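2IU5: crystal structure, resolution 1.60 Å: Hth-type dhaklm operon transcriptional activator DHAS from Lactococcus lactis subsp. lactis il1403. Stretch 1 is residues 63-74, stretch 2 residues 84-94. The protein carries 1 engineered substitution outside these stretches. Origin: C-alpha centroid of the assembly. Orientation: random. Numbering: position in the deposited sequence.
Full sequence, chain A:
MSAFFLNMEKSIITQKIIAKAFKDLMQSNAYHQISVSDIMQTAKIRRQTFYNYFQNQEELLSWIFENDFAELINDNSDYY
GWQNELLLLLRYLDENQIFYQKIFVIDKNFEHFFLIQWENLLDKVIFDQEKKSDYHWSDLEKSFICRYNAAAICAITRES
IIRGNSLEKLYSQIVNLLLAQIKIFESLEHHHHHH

Stretch 1, residues 63-74: WIFENDFAELIN
Stretch 2 (84-94) NELLLLLRYLD

Leu 72 lies at the apolar centre of the contact. Its CA-to-CB bond points toward the other stretch, and its rotamer is m, t. Leu 72 CD1 sits 3.8 Å from Leu 89 CD1 and 3.5 Å from Tyr 92 CG. Leu 72 CD1 stands over one face of the Tyr 92 ring in a CH-pi contact, 3.8 Å from the ring centroid and 25° off the normal. The other methyl turns to the exposed Leu 88, with Leu 72 CD2 4.1 Å from Leu 88 CB.

Leu 89 adopts t, p. Its CA-to-CB bond points sideways, but the side-chain end comes nearer. Leu 89 CD1 also lies 3.8 Å from Phe 69 CE1. Leu 89 CD2 lies 4.3 Å from Ile 73 CD1; Ile 73 is m, t.

Phe 69 has chi1 -72° and chi2 -88°. Its CA-to-CB bond also points sideways, and the end comes nearer. Phe 69 CZ is 4.1 Å from Leu 93 CD2 and 4.3 Å from Tyr 92 CE2. Leu 93 is m, t. The two rings form an edge-to-face pair, the edge of Tyr 92 toward the face of Phe 69. Their centroids are 5.8 Å apart and their planes meet at 79°.

Residues 63-73 and 84-94 are helical, with phi near -65° and psi near -43° through most of their length. Ile 73 departs somewhat, at -93/-44. The axes approach to 9.3 Å, and their N-to-C directions differ by 147°, so the helices run roughly antiparallel. In register, Leu 72 CA is 6.1 Å from Leu 89 CA, and Ile 73 CA is 5.6 Å from Glu 85 CA. The contact buries 487 Å², both sides summed.

Tyr 92 carries the contact to its polar edge. Its chi1 is 166° (t) and chi2 82°. Tyr 92 OH donates a hydrogen bond to Asp 68 OD2 at 2.6 Å, the one hydrogen bond between the stretches. The CA-to-CB bond of Asp 68 points toward the other helix, with chi1 -79° and chi2 8°. Its second oxygen is held within its own helix: Asn 67 ND2 donates to Asp 68 OD1 at 2.9 Å.

Glu 85 packs against the backbone of Leu 72 and Ile 73. Its chi1 is -69° and chi2 140°, and Glu 85 CG lies 3.4 Å from Leu 72 O. Glu 85 OE1, hydrogen-bonded elsewhere in the structure, is 3.4 Å from Ile 73 O, but both are acceptors and no hydrogen bond forms.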

# COMPACT_ATOMS: atom_id res chain seq x y z
N TRP A 63 -20.25 12.36 2.93
CA TRP A 63 -20.91 11.99 4.18
C TRP A 63 -20.93 10.48 4.34
O TRP A 63 -20.65 9.95 5.44
CB TRP A 63 -22.34 12.59 4.26
CG TRP A 63 -22.93 12.34 5.61
CD1 TRP A 63 -22.72 13.08 6.73
CD2 TRP A 63 -23.79 11.27 6.00
NE1 TRP A 63 -23.40 12.56 7.79
CE2 TRP A 63 -24.07 11.44 7.37
CE3 TRP A 63 -24.37 10.18 5.33
CZ2 TRP A 63 -24.89 10.57 8.09
CZ3 TRP A 63 -25.18 9.32 6.05
CH2 TRP A 63 -25.44 9.52 7.42
N ILE A 64 -21.24 9.76 3.27
CA ILE A 64 -21.26 8.30 3.32
C ILE A 64 -19.89 7.77 3.73
O ILE A 64 -19.79 6.89 4.58
CB ILE A 64 -21.68 7.74 1.97
CG1 ILE A 64 -23.20 7.89 1.82
CG2 ILE A 64 -21.31 6.27 1.84
CD1 ILE A 64 -23.63 7.77 0.35
N PHE A 65 -18.83 8.31 3.13
CA PHE A 65 -17.48 7.81 3.43
C PHE A 65 -17.18 8.05 4.91
O PHE A 65 -16.66 7.16 5.61
CB PHE A 65 -16.46 8.57 2.58
CG PHE A 65 -16.61 8.39 1.08
CD1 PHE A 65 -17.22 7.26 0.54
CD2 PHE A 65 -16.14 9.37 0.24
CE1 PHE A 65 -17.34 7.14 -0.85
CE2 PHE A 65 -16.26 9.24 -1.13
CZ PHE A 65 -16.86 8.14 -1.66
N GLU A 66 -17.48 9.24 5.40
CA GLU A 66 -17.11 9.57 6.78
C GLU A 66 -17.94 8.75 7.76
O GLU A 66 -17.42 8.21 8.75
CB GLU A 66 -17.37 11.04 7.04
CG GLU A 66 -16.41 11.96 6.36
CD GLU A 66 -16.79 13.42 6.58
OE1 GLU A 66 -17.98 13.72 6.87
OE2 GLU A 66 -15.89 14.26 6.44
N ASN A 67 -19.23 8.65 7.50
CA ASN A 67 -20.14 8.00 8.43
C ASN A 67 -19.93 6.49 8.44
O ASN A 67 -19.88 5.87 9.50
CB ASN A 67 -21.57 8.25 7.99
CG ASN A 67 -22.57 7.46 8.82
OD1 ASN A 67 -22.96 7.92 9.90
ND2 ASN A 67 -22.98 6.28 8.33
N ASP A 68 -19.81 5.89 7.26
CA ASP A 68 -19.89 4.43 7.20
C ASP A 68 -18.63 3.82 7.82
O ASP A 68 -18.70 2.86 8.58
CB ASP A 68 -20.05 3.95 5.75
CG ASP A 68 -21.48 4.09 5.24
OD1 ASP A 68 -22.32 4.70 5.95
OD2 ASP A 68 -21.73 3.59 4.13
N PHE A 69 -17.46 4.38 7.49
CA PHE A 69 -16.22 3.86 8.05
C PHE A 69 -16.11 4.08 9.55
O PHE A 69 -15.64 3.19 10.26
CB PHE A 69 -15.00 4.37 7.29
CG PHE A 69 -14.86 3.73 5.94
CD1 PHE A 69 -14.16 2.53 5.78
CD2 PHE A 69 -15.42 4.32 4.80
CE1 PHE A 69 -14.04 1.94 4.51
CE2 PHE A 69 -15.30 3.73 3.53
CZ PHE A 69 -14.61 2.55 3.38
N ALA A 70 -16.53 5.24 10.04
CA ALA A 70 -16.54 5.47 11.49
C ALA A 70 -17.50 4.53 12.21
O ALA A 70 -17.20 4.03 13.30
CB ALA A 70 -16.92 6.92 11.78
N GLU A 71 -18.66 4.29 11.61
CA GLU A 71 -19.66 3.46 12.24
C GLU A 71 -19.11 2.05 12.40
O GLU A 71 -19.31 1.42 13.43
CB GLU A 71 -20.96 3.48 11.46
CG GLU A 71 -21.69 4.78 11.66
CD GLU A 71 -23.17 4.69 11.34
OE1 GLU A 71 -23.55 3.77 10.58
OE2 GLU A 71 -23.93 5.55 11.87
N LEU A 72 -18.40 1.60 11.36
CA LEU A 72 -17.92 0.22 11.33
C LEU A 72 -16.74 0.02 12.26
O LEU A 72 -16.62 -1.05 12.89
CB LEU A 72 -17.53 -0.18 9.90
CG LEU A 72 -18.73 -0.37 8.97
CD1 LEU A 72 -18.28 -0.19 7.53
CD2 LEU A 72 -19.41 -1.71 9.16
N ILE A 73 -15.88 1.02 12.37
CA ILE A 73 -14.63 0.84 13.12
C ILE A 73 -14.82 1.29 14.57
O ILE A 73 -14.38 0.60 15.49
CB ILE A 73 -13.47 1.54 12.38
CG1 ILE A 73 -13.23 0.88 11.01
CG2 ILE A 73 -12.20 1.58 13.26
CD1 ILE A 73 -12.38 1.73 10.09
N ASN A 74 -15.47 2.43 14.80
CA ASN A 74 -15.35 3.12 16.09
C ASN A 74 -16.64 3.22 16.90
O ASN A 74 -16.61 3.28 18.12
CB ASN A 74 -14.81 4.54 15.87
CG ASN A 74 -13.45 4.56 15.20
OD1 ASN A 74 -13.31 5.06 14.09
ND2 ASN A 74 -12.45 4.01 15.88
N ASN A 84 -14.06 -8.27 15.38
CA ASN A 84 -15.44 -8.16 14.87
C ASN A 84 -15.56 -6.99 13.90
O ASN A 84 -16.23 -7.06 12.87
CB ASN A 84 -16.41 -8.02 16.05
CG ASN A 84 -16.49 -9.28 16.89
OD1 ASN A 84 -16.28 -10.36 16.36
ND2 ASN A 84 -16.78 -9.15 18.20
N GLU A 85 -14.91 -5.88 14.21
CA GLU A 85 -14.98 -4.72 13.32
C GLU A 85 -14.36 -4.98 11.96
O GLU A 85 -14.91 -4.58 10.91
CB GLU A 85 -14.32 -3.52 14.00
CG GLU A 85 -15.19 -3.09 15.16
CD GLU A 85 -14.40 -2.69 16.39
OE1 GLU A 85 -13.17 -2.47 16.28
OE2 GLU A 85 -15.03 -2.59 17.47
N LEU A 86 -13.21 -5.64 11.95
CA LEU A 86 -12.60 -6.02 10.69
C LEU A 86 -13.54 -6.88 9.85
O LEU A 86 -13.69 -6.63 8.65
CB LEU A 86 -11.27 -6.73 10.93
CG LEU A 86 -10.67 -7.33 9.67
CD1 LEU A 86 -10.34 -6.24 8.63
CD2 LEU A 86 -9.40 -8.11 10.10
N LEU A 87 -14.16 -7.89 10.45
CA LEU A 87 -15.12 -8.73 9.72
C LEU A 87 -16.24 -7.87 9.13
O LEU A 87 -16.57 -7.99 7.95
CB LEU A 87 -15.69 -9.83 10.60
CG LEU A 87 -16.77 -10.68 9.93
CD1 LEU A 87 -16.18 -11.38 8.70
CD2 LEU A 87 -17.30 -11.68 10.97
N LEU A 88 -16.83 -7.01 9.95
CA LEU A 88 -17.93 -6.19 9.43
C LEU A 88 -17.49 -5.21 8.35
O LEU A 88 -18.23 -4.95 7.39
CB LEU A 88 -18.68 -5.50 10.57
CG LEU A 88 -19.32 -6.54 11.50
CD1 LEU A 88 -20.20 -5.87 12.54
CD2 LEU A 88 -20.13 -7.62 10.74
N LEU A 89 -16.29 -4.67 8.47
CA LEU A 89 -15.75 -3.84 7.40
C LEU A 89 -15.57 -4.62 6.09
O LEU A 89 -15.97 -4.15 5.00
CB LEU A 89 -14.44 -3.24 7.89
CG LEU A 89 -13.77 -2.26 6.96
CD1 LEU A 89 -14.70 -1.11 6.61
CD2 LEU A 89 -12.47 -1.75 7.57
N LEU A 90 -14.98 -5.81 6.14
CA LEU A 90 -14.85 -6.61 4.92
C LEU A 90 -16.21 -6.94 4.31
O LEU A 90 -16.38 -6.86 3.10
CB LEU A 90 -14.06 -7.90 5.19
CG LEU A 90 -12.62 -7.63 5.62
CD1 LEU A 90 -11.92 -8.96 5.98
CD2 LEU A 90 -11.82 -6.87 4.55
N ARG A 91 -17.17 -7.33 5.14
CA ARG A 91 -18.52 -7.59 4.66
C ARG A 91 -19.15 -6.36 4.02
O ARG A 91 -19.82 -6.48 3.00
CB ARG A 91 -19.40 -8.06 5.81
CG ARG A 91 -19.16 -9.51 6.12
CD ARG A 91 -20.22 -10.11 7.04
NE ARG A 91 -19.82 -11.46 7.33
CZ ARG A 91 -20.26 -12.16 8.36
NH1 ARG A 91 -21.14 -11.60 9.20
NH2 ARG A 91 -19.84 -13.39 8.56
N TYR A 92 -18.95 -5.19 4.61
CA TYR A 92 -19.50 -3.95 4.07
C TYR A 92 -18.90 -3.69 2.71
O TYR A 92 -19.62 -3.31 1.76
CB TYR A 92 -19.15 -2.82 5.04
CG TYR A 92 -19.34 -1.42 4.46
CD1 TYR A 92 -20.60 -0.82 4.44
CD2 TYR A 92 -18.26 -0.71 3.96
CE1 TYR A 92 -20.76 0.46 3.91
CE2 TYR A 92 -18.40 0.56 3.44
CZ TYR A 92 -19.66 1.14 3.42
OH TYR A 92 -19.76 2.40 2.89
N LEU A 93 -17.60 -3.88 2.57
CA LEU A 93 -16.94 -3.62 1.29
C LEU A 93 -17.40 -4.62 0.24
O LEU A 93 -17.56 -4.26 -0.93
CB LEU A 93 -15.41 -3.63 1.41
CG LEU A 93 -14.93 -2.48 2.31
CD1 LEU A 93 -13.45 -2.70 2.59
CD2 LEU A 93 -15.14 -1.13 1.65
N ASP A 94 -17.62 -5.88 0.63
CA ASP A 94 -18.16 -6.86 -0.31
C ASP A 94 -19.58 -6.51 -0.79
O ASP A 94 -19.89 -6.58 -1.98
CB ASP A 94 -18.20 -8.25 0.33
CG ASP A 94 -16.88 -8.98 0.27
OD1 ASP A 94 -15.99 -8.54 -0.51
OD2 ASP A 94 -16.73 -9.99 1.00